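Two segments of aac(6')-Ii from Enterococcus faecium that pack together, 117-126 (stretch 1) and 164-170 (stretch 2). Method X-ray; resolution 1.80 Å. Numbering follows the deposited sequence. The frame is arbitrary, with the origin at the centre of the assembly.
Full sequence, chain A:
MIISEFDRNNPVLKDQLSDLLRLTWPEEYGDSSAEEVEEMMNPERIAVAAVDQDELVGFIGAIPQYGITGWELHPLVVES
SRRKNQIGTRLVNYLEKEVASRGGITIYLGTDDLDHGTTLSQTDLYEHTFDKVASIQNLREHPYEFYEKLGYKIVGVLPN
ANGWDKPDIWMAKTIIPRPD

Stretch 1 (117-126) GTTLSQTDLY
Stretch 2 164-170: WDKPDIW

Stretch 1 contains no regular helix or strand. Thr118 to Ser121 form a type I beta turn, with Thr119 at phi/psi -74/-1 and Leu120 at -85/-13; its closing bond, Ser121 N to Thr118 O at 3.4 Å, is weak. A second bond within the turn runs from Leu120 N to Thr118 OG1 (3.0 Å, 159°), with the Thr118 side chain in p. Ser121 then extends (-98/165), Gln122 takes left-handed values (56/47), and Thr123 extends again (-166/151). In stretch 2, Asp165 is also left-handed (55/34), Lys166 (-131/74) and Pro167 (-76/169) lead onward, and a strand begins at Asp168.

The register is marked by Gln122 and Asp165, both left-handed, whose CA atoms, Gln122 CA and Asp165 CA, lie 4.7 Å apart. Here the single hydrogen bond between the stretches forms: Gln122 N donates to Asp165 O at 3.0 Å, and the 172° angle at the hydrogen makes it nearly linear. This link is backbone to backbone; the Gln122 side chain (m, t, chi3 45°) points away from stretch 2.

Asp165 (chi1 m) points toward stretch 1 and has the largest area covered, 77 Å². Asp165 OD1 approaches Thr123 O to 3.1 Å, but both atoms are acceptors, so proximity here is not bonding; both carboxylate oxygens find hydrogen bonds elsewhere in the structure.

Beyond this polar end the contact is largely apolar. The Pro167 ring, C-gamma endo, points toward stretch 1: Pro167 CD lies 3.9 Å from Ser121 CB, Pro167 CG 3.6 Å from Leu120 O, and Pro167 CB 3.4 Å from Leu125 CD1, a tight contact. Leu125 is m, t. Asp168 points away and Ile169 (m, t) toward stretch 1, the alternation usual in a strand. Ile169 CD1 meets Leu120 CD1 at 3.9 Å, with Leu120 also m, t. Together the stretches bury 356 Å².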

# COMPACT_ATOMS: atom_id res chain seq x y z
N GLY A 117 -6.71 -0.42 20.07
CA GLY A 117 -8.07 0.04 19.83
C GLY A 117 -8.99 -1.09 19.39
O GLY A 117 -10.21 -0.98 19.51
N THR A 118 -8.39 -2.17 18.88
CA THR A 118 -9.16 -3.33 18.42
C THR A 118 -8.46 -4.62 18.88
O THR A 118 -7.32 -4.59 19.35
CB THR A 118 -9.26 -3.40 16.88
OG1 THR A 118 -8.05 -3.96 16.35
CG2 THR A 118 -9.46 -2.01 16.29
N THR A 119 -9.13 -5.75 18.71
CA THR A 119 -8.56 -7.03 19.11
C THR A 119 -7.47 -7.51 18.16
O THR A 119 -6.89 -8.58 18.39
CB THR A 119 -9.65 -8.12 19.22
OG1 THR A 119 -10.43 -8.15 18.01
CG2 THR A 119 -10.56 -7.84 20.41
N LEU A 120 -7.19 -6.75 17.11
CA LEU A 120 -6.15 -7.15 16.16
C LEU A 120 -4.76 -6.73 16.61
O LEU A 120 -3.76 -7.18 16.06
CB LEU A 120 -6.43 -6.60 14.76
CG LEU A 120 -7.68 -7.13 14.04
CD1 LEU A 120 -7.65 -6.67 12.59
CD2 LEU A 120 -7.71 -8.66 14.09
N SER A 121 -4.69 -5.85 17.60
CA SER A 121 -3.40 -5.42 18.13
C SER A 121 -3.11 -6.23 19.39
O SER A 121 -4.00 -6.88 19.95
CB SER A 121 -3.43 -3.92 18.45
OG SER A 121 -4.48 -3.60 19.35
N GLN A 122 -1.86 -6.20 19.84
CA GLN A 122 -1.46 -6.94 21.03
C GLN A 122 -1.77 -8.43 20.92
O GLN A 122 -2.32 -9.04 21.84
CB GLN A 122 -2.12 -6.35 22.28
CG GLN A 122 -1.31 -5.19 22.86
CD GLN A 122 -1.98 -4.53 24.06
OE1 GLN A 122 -2.48 -5.21 24.96
NE2 GLN A 122 -1.97 -3.20 24.08
N THR A 123 -1.39 -9.00 19.78
CA THR A 123 -1.58 -10.42 19.50
C THR A 123 -0.74 -10.76 18.29
O THR A 123 -0.49 -9.91 17.44
CB THR A 123 -3.05 -10.75 19.19
OG1 THR A 123 -3.18 -12.16 18.96
CG2 THR A 123 -3.52 -9.99 17.95
N ASP A 124 -0.28 -12.01 18.21
CA ASP A 124 0.54 -12.42 17.06
C ASP A 124 -0.40 -12.65 15.89
O ASP A 124 -1.13 -13.65 15.85
CB ASP A 124 1.29 -13.72 17.37
CG ASP A 124 2.33 -14.05 16.30
OD1 ASP A 124 2.14 -13.61 15.15
OD2 ASP A 124 3.31 -14.74 16.62
N LEU A 125 -0.38 -11.74 14.92
CA LEU A 125 -1.26 -11.83 13.77
C LEU A 125 -0.95 -12.92 12.75
O LEU A 125 -1.74 -13.14 11.83
CB LEU A 125 -1.35 -10.48 13.06
CG LEU A 125 -2.29 -9.50 13.77
CD1 LEU A 125 -2.32 -8.18 13.02
CD2 LEU A 125 -3.69 -10.10 13.85
N TYR A 126 0.19 -13.59 12.90
CA TYR A 126 0.52 -14.67 11.98
C TYR A 126 -0.22 -15.94 12.41
O TYR A 126 -0.35 -16.90 11.65
CB TYR A 126 2.03 -14.92 11.95
CG TYR A 126 2.79 -13.83 11.22
CD1 TYR A 126 2.65 -13.66 9.84
CD2 TYR A 126 3.60 -12.93 11.92
CE1 TYR A 126 3.30 -12.62 9.17
CE2 TYR A 126 4.25 -11.88 11.25
CZ TYR A 126 4.09 -11.74 9.88
OH TYR A 126 4.73 -10.71 9.21
N TRP A 164 6.11 -4.05 17.24
CA TRP A 164 5.47 -5.28 17.70
C TRP A 164 4.01 -5.11 18.10
O TRP A 164 3.67 -4.26 18.91
CB TRP A 164 6.26 -5.89 18.85
CG TRP A 164 7.64 -6.33 18.44
CD1 TRP A 164 8.82 -5.71 18.73
CD2 TRP A 164 7.96 -7.46 17.62
NE1 TRP A 164 9.86 -6.40 18.15
CE2 TRP A 164 9.36 -7.47 17.46
CE3 TRP A 164 7.20 -8.47 17.01
CZ2 TRP A 164 10.02 -8.45 16.71
CZ3 TRP A 164 7.86 -9.44 16.27
CH2 TRP A 164 9.25 -9.43 16.13
N ASP A 165 3.16 -5.94 17.50
CA ASP A 165 1.73 -5.98 17.76
C ASP A 165 0.98 -4.66 17.59
O ASP A 165 0.00 -4.39 18.29
CB ASP A 165 1.47 -6.57 19.14
CG ASP A 165 2.12 -7.93 19.31
OD1 ASP A 165 2.23 -8.68 18.31
OD2 ASP A 165 2.52 -8.26 20.44
N LYS A 166 1.44 -3.85 16.63
CA LYS A 166 0.83 -2.57 16.29
C LYS A 166 0.70 -2.64 14.77
O LYS A 166 1.44 -2.00 14.02
CB LYS A 166 1.75 -1.42 16.70
CG LYS A 166 1.95 -1.32 18.20
CD LYS A 166 2.85 -0.16 18.58
CE LYS A 166 2.96 -0.04 20.09
NZ LYS A 166 3.82 1.11 20.50
N PRO A 167 -0.27 -3.44 14.30
CA PRO A 167 -0.53 -3.66 12.88
C PRO A 167 -1.25 -2.56 12.13
O PRO A 167 -1.77 -1.61 12.72
CB PRO A 167 -1.36 -4.93 12.90
CG PRO A 167 -2.28 -4.63 14.07
CD PRO A 167 -1.31 -4.08 15.13
N ASP A 168 -1.26 -2.70 10.81
CA ASP A 168 -2.01 -1.79 9.96
C ASP A 168 -3.15 -2.71 9.53
O ASP A 168 -2.94 -3.91 9.32
CB ASP A 168 -1.20 -1.33 8.74
CG ASP A 168 -1.87 -0.18 7.99
OD1 ASP A 168 -2.77 0.46 8.58
OD2 ASP A 168 -1.50 0.10 6.83
N ILE A 169 -4.35 -2.17 9.43
CA ILE A 169 -5.51 -2.95 9.02
C ILE A 169 -5.94 -2.46 7.64
O ILE A 169 -6.24 -1.28 7.48
CB ILE A 169 -6.67 -2.75 10.01
CG1 ILE A 169 -6.24 -3.18 11.42
CG2 ILE A 169 -7.89 -3.54 9.55
CD1 ILE A 169 -7.23 -2.80 12.53
N TRP A 170 -5.95 -3.36 6.66
CA TRP A 170 -6.34 -3.01 5.29
C TRP A 170 -7.82 -3.26 5.05
O TRP A 170 -8.32 -4.36 5.28
CB TRP A 170 -5.54 -3.83 4.27
CG TRP A 170 -4.15 -3.34 4.01
CD1 TRP A 170 -3.78 -2.08 3.60
CD2 TRP A 170 -2.94 -4.11 4.07
NE1 TRP A 170 -2.43 -2.03 3.39
CE2 TRP A 170 -1.89 -3.26 3.67
CE3 TRP A 170 -2.66 -5.44 4.41
CZ2 TRP A 170 -0.56 -3.70 3.60
CZ3 TRP A 170 -1.33 -5.87 4.34
CH2 TRP A 170 -0.30 -5.00 3.94